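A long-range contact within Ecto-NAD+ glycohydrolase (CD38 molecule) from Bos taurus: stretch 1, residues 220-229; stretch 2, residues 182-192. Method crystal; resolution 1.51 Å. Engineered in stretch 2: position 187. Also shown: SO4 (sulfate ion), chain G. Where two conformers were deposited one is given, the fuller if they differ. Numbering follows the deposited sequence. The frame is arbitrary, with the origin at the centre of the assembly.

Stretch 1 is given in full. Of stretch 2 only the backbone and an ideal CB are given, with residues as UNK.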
# COMPACT_ATOMS: atom_id res chain seq x y z
N LYS A 220 -41.05 7.61 7.87
CA LYS A 220 -40.32 6.97 8.96
C LYS A 220 -38.85 7.36 8.95
O LYS A 220 -38.25 7.59 10.00
CB LYS A 220 -40.43 5.45 8.90
CG LYS A 220 -41.81 4.92 9.23
CD LYS A 220 -41.87 3.39 9.12
CE LYS A 220 -43.31 2.93 9.47
NZ LYS A 220 -43.58 1.52 9.03
N LEU A 221 -38.25 7.42 7.76
CA LEU A 221 -36.86 7.83 7.64
C LEU A 221 -36.70 9.28 8.07
O LEU A 221 -35.75 9.63 8.78
CB LEU A 221 -36.35 7.63 6.19
CG LEU A 221 -34.95 8.19 5.89
CD1 LEU A 221 -33.95 7.48 6.82
CD2 LEU A 221 -34.59 7.93 4.43
N LYS A 222 -37.61 10.13 7.61
CA LYS A 222 -37.59 11.54 7.98
C LYS A 222 -37.58 11.67 9.50
O LYS A 222 -36.83 12.45 10.08
CB LYS A 222 -38.81 12.26 7.39
CG LYS A 222 -39.04 13.72 7.82
CD LYS A 222 -38.02 14.67 7.25
CE LYS A 222 -38.36 16.13 7.64
NZ LYS A 222 -37.18 17.02 7.37
N SER A 223 -38.44 10.89 10.16
CA SER A 223 -38.53 10.96 11.61
C SER A 223 -37.20 10.59 12.26
O SER A 223 -36.75 11.23 13.23
CB SER A 223 -39.67 10.07 12.13
OG SER A 223 -39.66 9.99 13.54
N ILE A 224 -36.52 9.56 11.72
CA ILE A 224 -35.22 9.16 12.26
C ILE A 224 -34.22 10.31 12.07
O ILE A 224 -33.49 10.66 13.00
CB ILE A 224 -34.70 7.88 11.58
CG1 ILE A 224 -35.59 6.68 11.98
CG2 ILE A 224 -33.23 7.64 11.93
CD1 ILE A 224 -35.28 5.42 11.19
N LEU A 225 -34.18 10.89 10.87
CA LEU A 225 -33.23 11.96 10.58
C LEU A 225 -33.50 13.21 11.42
O LEU A 225 -32.56 13.83 11.92
CB LEU A 225 -33.24 12.29 9.09
CG LEU A 225 -32.87 11.07 8.25
CD1 LEU A 225 -32.97 11.44 6.76
CD2 LEU A 225 -31.46 10.55 8.59
N ASP A 226 -34.78 13.54 11.61
CA ASP A 226 -35.10 14.67 12.48
C ASP A 226 -34.48 14.43 13.86
O ASP A 226 -33.95 15.36 14.49
CB ASP A 226 -36.61 14.81 12.61
CG ASP A 226 -37.26 15.51 11.41
OD1 ASP A 226 -36.58 16.14 10.55
OD2 ASP A 226 -38.51 15.44 11.32
N GLY A 227 -34.60 13.20 14.35
CA GLY A 227 -34.02 12.81 15.65
C GLY A 227 -32.51 13.02 15.71
O GLY A 227 -31.97 13.31 16.79
N ARG A 228 -31.83 12.86 14.57
CA ARG A 228 -30.37 13.02 14.48
C ARG A 228 -29.99 14.46 14.12
O ARG A 228 -28.81 14.75 13.90
CB ARG A 228 -29.76 12.11 13.40
CG ARG A 228 -30.12 10.61 13.44
CD ARG A 228 -29.63 9.92 14.69
NE ARG A 228 -28.17 9.93 14.81
CZ ARG A 228 -27.51 9.74 15.95
NH1 ARG A 228 -28.18 9.52 17.08
NH2 ARG A 228 -26.18 9.76 15.96
N ASN A 229 -30.97 15.37 14.03
CA ASN A 229 -30.72 16.72 13.53
C ASN A 229 -30.00 16.71 12.18
O ASN A 229 -29.06 17.47 11.96
CB ASN A 229 -29.90 17.52 14.56
CG ASN A 229 -30.00 19.02 14.36
OD1 ASN A 229 -30.79 19.51 13.54
ND2 ASN A 229 -29.19 19.77 15.12
N UNK A 182 -30.62 -3.28 7.02
CA UNK A 182 -29.41 -2.81 7.69
C UNK A 182 -29.32 -1.28 7.62
O UNK A 182 -28.86 -0.62 8.55
CB UNK A 182 -28.17 -3.45 7.06
N UNK A 183 -29.77 -0.71 6.50
CA UNK A 183 -29.75 0.74 6.38
C UNK A 183 -30.68 1.38 7.42
O UNK A 183 -30.35 2.36 8.10
CB UNK A 183 -30.16 1.16 4.97
N UNK A 184 -31.86 0.80 7.57
CA UNK A 184 -32.87 1.40 8.44
C UNK A 184 -32.62 1.13 9.92
O UNK A 184 -32.98 1.93 10.77
CB UNK A 184 -34.26 0.88 8.06
N UNK A 185 -32.04 -0.02 10.22
CA UNK A 185 -31.89 -0.45 11.61
C UNK A 185 -30.55 0.02 12.21
O UNK A 185 -30.49 0.38 13.40
CB UNK A 185 -32.00 -1.97 11.70
N UNK A 186 -29.50 0.03 11.37
CA UNK A 186 -28.15 0.27 11.85
C UNK A 186 -27.52 1.56 11.31
O UNK A 186 -26.84 2.29 12.04
CB UNK A 186 -27.27 -0.92 11.48
N UNK A 187 -27.72 1.84 10.02
CA UNK A 187 -26.99 2.98 9.44
C UNK A 187 -27.67 4.31 9.73
O UNK A 187 -27.08 5.18 10.36
CB UNK A 187 -26.85 2.80 7.93
N UNK A 188 -28.93 4.45 9.32
CA UNK A 188 -29.60 5.75 9.51
C UNK A 188 -29.63 6.19 10.99
O UNK A 188 -29.36 7.32 11.30
CB UNK A 188 -31.03 5.68 8.97
N UNK A 189 -29.94 5.26 11.92
CA UNK A 189 -30.03 5.69 13.33
C UNK A 189 -28.69 6.09 13.94
O UNK A 189 -28.69 6.71 15.01
CB UNK A 189 -30.64 4.57 14.17
N UNK A 190 -27.60 5.73 13.26
CA UNK A 190 -26.27 6.02 13.78
C UNK A 190 -25.53 7.11 13.00
O UNK A 190 -24.35 7.34 13.26
CB UNK A 190 -25.43 4.74 13.78
N UNK A 191 -26.24 7.76 12.08
CA UNK A 191 -25.62 8.85 11.31
C UNK A 191 -25.11 9.94 12.24
O UNK A 191 -25.79 10.33 13.19
CB UNK A 191 -26.61 9.44 10.31
N UNK A 192 -23.93 10.47 11.94
CA UNK A 192 -23.39 11.59 12.71
C UNK A 192 -24.39 12.74 12.68
O UNK A 192 -24.89 13.12 11.61
CB UNK A 192 -22.03 12.03 12.16
S SO4 G . -30.91 -5.62 3.87
O1 SO4 G . -30.56 -5.29 5.25
O2 SO4 G . -29.82 -6.39 3.29
O3 SO4 G . -32.13 -6.43 3.94
O4 SO4 G . -31.20 -4.42 3.07

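Position 182 lies in a helix, with nothing of stretch 1 in reach of its CB. Stretch 1 sets no demand here, and many side chains would suit. The residue is Ile 182. Its backbone N donates a hydrogen bond to sulfate O1 (2.7 Å).

At 183 the CB points sideways, and no atom of stretch 1 is within 5.5 Å of it. A long apolar side chain could still reach the methyls of Leu 221. The residue is Phe 183, chi1 t. Its CE2 comes within 4.2 Å of Leu 221 CD1.

Position 184 has ordinary helical angles, so phi and psi do not require glycine. Its O is 4.2 Å from Ile 224 CD1. A small or medium residue would do. It is Gly 184.

At 185 the CB points away from stretch 1. Stretch 1 leaves the choice open, and a polar or charged residue is one option. Arg 185 makes no contact with stretch 1.

Positions 186 and 187 are out of reach, and many side chains would suit. Here the helix widens into a pi-type turn: backbone N of 188 bonds to Phe 183 O (2.8 Å). The residues are Val 186 and Gln 187, the latter engineered.

Position 188 is the tight one. Its ideal CB lies 4.1 Å from Leu 221 CD1, 4.2 Å from Ile 224 CG2 and 4.9 Å from Leu 225 CD2. This apolar surround favours a small, nonpolar side chain. Ala 188 fits, with its CB 4.0 Å from Leu 221 CD1.

At 189 the CB points away, yet Ile 224 CG2 is 4.0 Å from the CA. Phi is -69°, which proline allows; other apolar residues would also suit. Pro 189 places its CG 4.5 Å from Ile 224 CG2. Its O is 3.3 Å from Arg 228 NE, but the angle is too poor for a hydrogen bond.

At 190 the CB again points away, so stretch 1 does not restrict the side chain. The CA lies over one face of the Arg 228 guanidinium. The residue is Asn 190.

At 191 the backbone O accepts hydrogen bonds from Arg 228 NE and NH2, each 2.9 Å. It sits near the guanidinium plane, so one carbonyl serves both donors, whatever the side chain. The CB points sideways, and Leu 225 CD2 is 5.3 Å from its ideal place. A branched or long apolar residue would suit. Leu 191 brings CD1 to 3.7 Å from Leu 225 CD2.

At 192 the CB points away, leaving many options. Arg 192 bonds elsewhere in the structure.

Stretch 2 182-192: IFGRVQAPNLR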
# COMPACT_ATOMS: atom_id res chain seq x y z
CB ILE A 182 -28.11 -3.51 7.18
CG1 ILE A 182 -26.93 -3.19 8.09
CG2 ILE A 182 -27.84 -3.21 5.68
CD1 ILE A 182 -25.81 -4.21 7.95
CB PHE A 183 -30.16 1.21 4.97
CG PHE A 183 -30.36 2.70 4.89
CD1 PHE A 183 -29.28 3.55 5.00
CD2 PHE A 183 -31.63 3.23 4.73
CE1 PHE A 183 -29.45 4.94 4.97
CE2 PHE A 183 -31.83 4.61 4.66
CZ PHE A 183 -30.73 5.48 4.79
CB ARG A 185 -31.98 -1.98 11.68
CG ARG A 185 -31.73 -2.57 13.07
CD ARG A 185 -31.72 -4.12 13.06
NE ARG A 185 -30.70 -4.71 12.17
CZ ARG A 185 -30.99 -5.20 10.97
NH1 ARG A 185 -32.25 -5.16 10.56
NH2 ARG A 185 -30.06 -5.71 10.18
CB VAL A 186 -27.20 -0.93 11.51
CG1 VAL A 186 -25.83 -0.67 12.07
CG2 VAL A 186 -27.76 -2.23 12.06
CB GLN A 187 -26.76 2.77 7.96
CG GLN A 187 -25.87 1.54 7.68
CD GLN A 187 -25.86 1.11 6.23
OE1 GLN A 187 -26.42 1.76 5.36
NE2 GLN A 187 -25.15 0.00 5.95
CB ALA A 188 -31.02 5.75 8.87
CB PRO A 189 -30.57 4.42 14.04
CG PRO A 189 -31.35 3.73 12.95
CD PRO A 189 -30.55 3.93 11.71
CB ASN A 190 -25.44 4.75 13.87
CG ASN A 190 -25.91 3.86 14.98
OD1 ASN A 190 -26.38 2.72 14.75
ND2 ASN A 190 -25.83 4.37 16.20
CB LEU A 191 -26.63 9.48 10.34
CG LEU A 191 -26.81 8.72 9.05
CD1 LEU A 191 -28.04 9.30 8.31
CD2 LEU A 191 -25.52 8.80 8.16
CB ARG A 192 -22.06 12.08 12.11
CG ARG A 192 -21.41 13.14 12.98
CD ARG A 192 -20.33 13.90 12.21
NE ARG A 192 -19.24 13.08 11.72
CZ ARG A 192 -18.09 12.89 12.39
NH1 ARG A 192 -17.92 13.37 13.61
NH2 ARG A 192 -17.12 12.16 11.84
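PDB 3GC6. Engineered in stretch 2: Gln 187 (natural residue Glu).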